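Local coordinates for protein 373aa long hypothetical citrate synthase (Sulfolobus tokodaii, PDB 1VGP) that is a putative citrate synthase with the mainly helical fold of that family, in an assembly of two protein chains, at residues Tyr286-Ala289 with Glu290-Glu294; Glu276-Gly279 with Gly280-Thr284. One frame throughout, in Å; residues are numbered along the deposited sequence.

Interaction 1 of 2, residues Tyr286-Ala289 with Glu290-Glu294; sequences YQIA and EKVEE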
loop_
_atom_site.group_PDB
_atom_site.type_symbol
_atom_site.label_atom_id
_atom_site.label_comp_id
_atom_site.label_asym_id
_atom_site.label_seq_id
_atom_site.Cartn_x
_atom_site.Cartn_y
_atom_site.Cartn_z
ATOM N N TYR A 286 -36.574 4.619 0.144
ATOM C CA TYR A 286 -36.695 3.203 -0.137
ATOM C C TYR A 286 -37.761 2.982 -1.207
ATOM O O TYR A 286 -37.596 2.144 -2.103
ATOM C CB TYR A 286 -37.049 2.417 1.123
ATOM C CG TYR A 286 -37.147 0.942 0.836
ATOM C CD1 TYR A 286 -38.384 0.317 0.731
ATOM C CD2 TYR A 286 -36.002 0.198 0.535
ATOM C CE1 TYR A 286 -38.488 -1.012 0.318
ATOM C CE2 TYR A 286 -36.093 -1.131 0.121
ATOM C CZ TYR A 286 -37.344 -1.724 0.010
ATOM O OH TYR A 286 -37.458 -3.014 -0.447
ATOM N N GLN A 287 -38.847 3.745 -1.122
ATOM C CA GLN A 287 -39.896 3.666 -2.130
ATOM C C GLN A 287 -39.371 4.049 -3.507
ATOM O O GLN A 287 -39.712 3.404 -4.497
ATOM C CB GLN A 287 -41.068 4.571 -1.757
ATOM C CG GLN A 287 -41.630 4.322 -0.370
ATOM C CD GLN A 287 -43.008 4.936 -0.180
ATOM O OE1 GLN A 287 -44.021 4.290 -0.422
ATOM N NE2 GLN A 287 -43.047 6.192 0.258
ATOM N N ILE A 288 -38.550 5.100 -3.563
ATOM C CA ILE A 288 -37.819 5.473 -4.782
ATOM C C ILE A 288 -37.093 4.254 -5.327
ATOM O O ILE A 288 -37.196 3.919 -6.509
ATOM C CB ILE A 288 -36.721 6.547 -4.514
ATOM C CG1 ILE A 288 -37.304 7.769 -3.788
ATOM C CG2 ILE A 288 -36.070 6.957 -5.827
ATOM C CD1 ILE A 288 -38.319 8.511 -4.568
ATOM N N ALA A 289 -36.348 3.603 -4.439
ATOM C CA ALA A 289 -35.430 2.528 -4.799
ATOM C C ALA A 289 -36.158 1.319 -5.399
ATOM O O ALA A 289 -35.687 0.708 -6.363
ATOM C CB ALA A 289 -34.636 2.112 -3.563
ATOM N N GLU A 290 -37.307 0.970 -4.837
ATOM C CA GLU A 290 -38.083 -0.125 -5.394
ATOM C C GLU A 290 -38.553 0.217 -6.798
ATOM O O GLU A 290 -38.415 -0.584 -7.721
ATOM C CB GLU A 290 -39.282 -0.441 -4.499
ATOM C CG GLU A 290 -39.117 -1.755 -3.761
ATOM C CD GLU A 290 -40.123 -1.931 -2.648
ATOM O OE1 GLU A 290 -39.897 -2.812 -1.779
ATOM O OE2 GLU A 290 -41.136 -1.193 -2.644
ATOM N N LYS A 291 -39.091 1.419 -6.953
ATOM C CA LYS A 291 -39.479 1.918 -8.262
ATOM C C LYS A 291 -38.333 1.854 -9.273
ATOM O O LYS A 291 -38.526 1.438 -10.421
ATOM C CB LYS A 291 -39.975 3.355 -8.132
ATOM C CG LYS A 291 -41.469 3.464 -7.980
ATOM C CD LYS A 291 -42.142 3.533 -9.333
ATOM C CE LYS A 291 -43.571 3.036 -9.237
ATOM N NZ LYS A 291 -43.644 1.763 -8.444
ATOM N N VAL A 292 -37.145 2.268 -8.847
ATOM C CA VAL A 292 -35.963 2.193 -9.700
ATOM C C VAL A 292 -35.584 0.738 -9.981
ATOM O O VAL A 292 -35.243 0.400 -11.114
ATOM C CB VAL A 292 -34.761 2.910 -9.045
ATOM C CG1 VAL A 292 -33.539 2.797 -9.931
ATOM C CG2 VAL A 292 -35.101 4.362 -8.808
ATOM N N GLU A 293 -35.652 -0.113 -8.955
ATOM C CA GLU A 293 -35.353 -1.531 -9.118
ATOM C C GLU A 293 -36.274 -2.130 -10.173
ATOM O O GLU A 293 -35.846 -2.881 -11.058
ATOM C CB GLU A 293 -35.557 -2.277 -7.792
ATOM C CG GLU A 293 -35.209 -3.764 -7.863
ATOM C CD GLU A 293 -35.689 -4.547 -6.650
ATOM O OE1 GLU A 293 -36.149 -3.919 -5.679
ATOM O OE2 GLU A 293 -35.602 -5.799 -6.664
ATOM N N GLU A 294 -37.551 -1.785 -10.065
ATOM C CA GLU A 294 -38.574 -2.313 -10.953
ATOM C C GLU A 294 -38.261 -1.970 -12.412
ATOM O O GLU A 294 -38.089 -2.866 -13.246
ATOM C CB GLU A 294 -39.922 -1.741 -10.534
ATOM C CG GLU A 294 -41.117 -2.339 -11.245
ATOM C CD GLU A 294 -42.417 -2.067 -10.502
ATOM O OE1 GLU A 294 -43.501 -2.394 -11.049
ATOM O OE2 GLU A 294 -42.353 -1.531 -9.370
#
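The phenol of Tyr286 donates a hydrogen bond to the carboxylate of Glu290 one helical turn later, OH to OE1 at 2.8 Å. The hydroxyl does not come in level with the carboxylate: it meets OE1 from above, 40° out of the carboxylate plane, and ring and carboxylate planes stand 69° apart. With CG anti to the backbone N (chi1 -179°), the tyrosine side chain slants toward the next turn, where Glu290 sits, and the extended chain of Glu290 beyond CG carries its carboxylate up to the phenol.

Beneath this pair the backbone runs in regular i to i+4 hydrogen bonds. Glu290 N donates to Tyr286 O at 3.0 Å, so the two residues are joined by main chain and side chain alike. Lys291 N follows to Gln287 O, Val292 N to Ile288 O at 2.9 Å, and Glu293 N to Ala289 O.

Ile288, Ala289 and Val292 make up an apolar face. CG2 of Ile288 and CG2 of Val292 approach to 4.1 Å, forming one greasy ridge that lies against helices 221-228 and, through Val292, 235-244. Ala289 is buried beside Phe226 and Ile315. Glu293, also buried, stands on the flank of Tyr286, its carboxylate held by others: OE1 makes a salt bridge with Lys268 and OE2 a hydrogen bond with Tyr260.

Tyr286 itself packs on helix 262-278, touching Lys268, Lys272 and Ala275, and Glu290 reaches Lys272 too. With Gln287 and Lys291 partly exposed and Glu294 exposed, this is an amphipathic alpha-helix in the mainly helical citrate synthase fold, packed between helices 262-278, 309-319, 221-228 and 235-244, with an i to i+4 tyrosine-glutamate bond along one flank.

Interaction 2 of 2, residues Glu276-Gly279 with Gly280-Thr284; sequences EKEG and GEIYT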
loop_
_atom_site.group_PDB
_atom_site.type_symbol
_atom_site.label_atom_id
_atom_site.label_comp_id
_atom_site.label_asym_id
_atom_site.label_seq_id
_atom_site.Cartn_x
_atom_site.Cartn_y
_atom_site.Cartn_z
ATOM N N GLU A 276 -38.886 1.059 6.641
ATOM C CA GLU A 276 -40.279 1.152 7.019
ATOM C C GLU A 276 -40.449 1.278 8.533
ATOM O O GLU A 276 -41.511 1.651 9.028
ATOM C CB GLU A 276 -41.077 -0.041 6.458
ATOM C CG GLU A 276 -40.609 -1.414 6.876
ATOM C CD GLU A 276 -41.177 -2.518 5.984
ATOM O OE1 GLU A 276 -40.977 -3.706 6.309
ATOM O OE2 GLU A 276 -41.818 -2.201 4.955
ATOM N N LYS A 277 -39.385 1.002 9.270
ATOM C CA LYS A 277 -39.398 1.195 10.714
ATOM C C LYS A 277 -38.965 2.616 11.078
ATOM O O LYS A 277 -39.267 3.098 12.166
ATOM C CB LYS A 277 -38.472 0.175 11.388
ATOM C CG LYS A 277 -39.153 -0.741 12.373
ATOM C CD LYS A 277 -40.224 -1.601 11.720
ATOM C CE LYS A 277 -40.923 -2.464 12.768
ATOM N NZ LYS A 277 -42.161 -3.145 12.290
ATOM N N GLU A 278 -38.251 3.280 10.168
ATOM C CA GLU A 278 -37.899 4.694 10.325
ATOM C C GLU A 278 -39.067 5.571 9.908
ATOM O O GLU A 278 -39.487 6.459 10.641
ATOM C CB GLU A 278 -36.696 5.041 9.450
ATOM C CG GLU A 278 -35.375 4.528 9.968
ATOM C CD GLU A 278 -34.890 5.295 11.181
ATOM O OE1 GLU A 278 -35.057 6.541 11.199
ATOM O OE2 GLU A 278 -34.342 4.653 12.115
ATOM N N GLY A 279 -39.571 5.324 8.706
ATOM C CA GLY A 279 -40.806 5.945 8.271
ATOM C C GLY A 279 -40.663 7.329 7.656
ATOM O O GLY A 279 -41.657 7.917 7.215
ATOM N N GLY A 280 -39.448 7.864 7.614
ATOM C CA GLY A 280 -39.323 9.270 7.275
ATOM C C GLY A 280 -39.011 9.594 5.826
ATOM O O GLY A 280 -39.561 9.013 4.895
ATOM N N GLU A 281 -38.121 10.556 5.643
ATOM C CA GLU A 281 -37.568 10.849 4.335
ATOM C C GLU A 281 -36.871 9.586 3.828
ATOM O O GLU A 281 -36.665 9.400 2.624
ATOM C CB GLU A 281 -36.570 12.012 4.456
ATOM C CG GLU A 281 -35.960 12.490 3.135
ATOM C CD GLU A 281 -36.963 13.196 2.226
ATOM O OE1 GLU A 281 -36.534 13.720 1.172
ATOM O OE2 GLU A 281 -38.174 13.226 2.558
ATOM N N ILE A 282 -36.524 8.711 4.763
ATOM C CA ILE A 282 -35.695 7.560 4.454
ATOM C C ILE A 282 -36.564 6.380 4.022
ATOM O O ILE A 282 -36.100 5.470 3.348
ATOM C CB ILE A 282 -34.835 7.192 5.686
ATOM C CG1 ILE A 282 -33.990 5.961 5.402
ATOM C CG2 ILE A 282 -35.725 6.967 6.876
ATOM C CD1 ILE A 282 -32.661 6.017 6.115
ATOM N N TYR A 283 -37.836 6.413 4.395
ATOM C CA TYR A 283 -38.779 5.445 3.862
ATOM C C TYR A 283 -39.159 5.820 2.440
ATOM O O TYR A 283 -39.388 4.949 1.595
ATOM C CB TYR A 283 -40.037 5.374 4.720
ATOM C CG TYR A 283 -41.050 4.400 4.177
ATOM C CD1 TYR A 283 -42.236 4.844 3.597
ATOM C CD2 TYR A 283 -40.805 3.030 4.209
ATOM C CE1 TYR A 283 -43.155 3.949 3.058
ATOM C CE2 TYR A 283 -41.719 2.118 3.671
ATOM C CZ TYR A 283 -42.893 2.586 3.096
ATOM O OH TYR A 283 -43.785 1.692 2.553
ATOM N N THR A 284 -39.233 7.116 2.163
ATOM C CA THR A 284 -39.554 7.531 0.807
ATOM C C THR A 284 -38.392 7.224 -0.132
ATOM O O THR A 284 -38.602 6.829 -1.272
ATOM C CB THR A 284 -39.926 9.037 0.742
ATOM O OG1 THR A 284 -38.949 9.807 1.453
ATOM C CG2 THR A 284 -41.301 9.276 1.376
#
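Glu276, in the last turn of helix 262-278, lies beside the ring of Tyr283 in the next helix. Its CA is 3.4 Å from CD2 of Tyr283, and its CB is 3.6 Å from CE2, so the contact is made by the root of the glutamate and not by its carboxylate. Tyr283 gets there because its CG stands anti to the backbone N (chi1 179°), which brings the ring back beside the end of the preceding helix.

Glu278 is the last helical residue. Its CB touches CG2 of Ile282 at 3.4 Å, an aliphatic contact in which the two side chains lie askew. The glutamate chain bends at chi2 (-73°), while CG stays within 4.0 Å of the same CG2 of Ile282. Ile282 also reaches Tyr318 and Ser319 of helix 309-319, and Glu278 touches Lys166 of helix 164-175.

Gly279 then breaks the helix with a positive phi of 85°, a backbone region that favours glycine. Its carbonyl carbon lies 3.6 Å from CB of Tyr283, bringing the tyrosine's base against the turn itself.

Gly280 follows at the N-cap position of helix 281-300. Its carbonyl oxygen takes weak hydrogen bonds from Tyr283 N and Thr284 N, and OG1 of Thr284 donates to Glu281 O at 2.6 Å, within the new helix's first turn. No hydrogen bond spans the two segments, and what crosses between them is van der Waals contact of side chains and backbone. This is a tight helix-to-helix corner at the protein surface, in which a Gly-Gly pair ends one helix and starts the next in this citrate synthase fold.

How the interactions relate
Interactions 1 and 2 follow one another on helix 281-300, their centres 13 Å apart: 276-284 forms the corner that opens the helix, and 286-294 its next turns. The corner is a surface contact, made of van der Waals touches of glutamate stems, Ile282 and Tyr283 around two glycines, with no hydrogen bond between its segments. The later turns are mostly buried and bound by regular backbone hydrogen bonds plus a tyrosine-glutamate link. Both bring helix 281-300 against helix 262-278, by direct chain connection in interaction 2 and by side chains of Tyr286 and Glu290 in interaction 1. Helix 309-319 is another shared neighbour, through Ile282 in one and through Tyr286, Ala289, Val292 and Glu293 in the other.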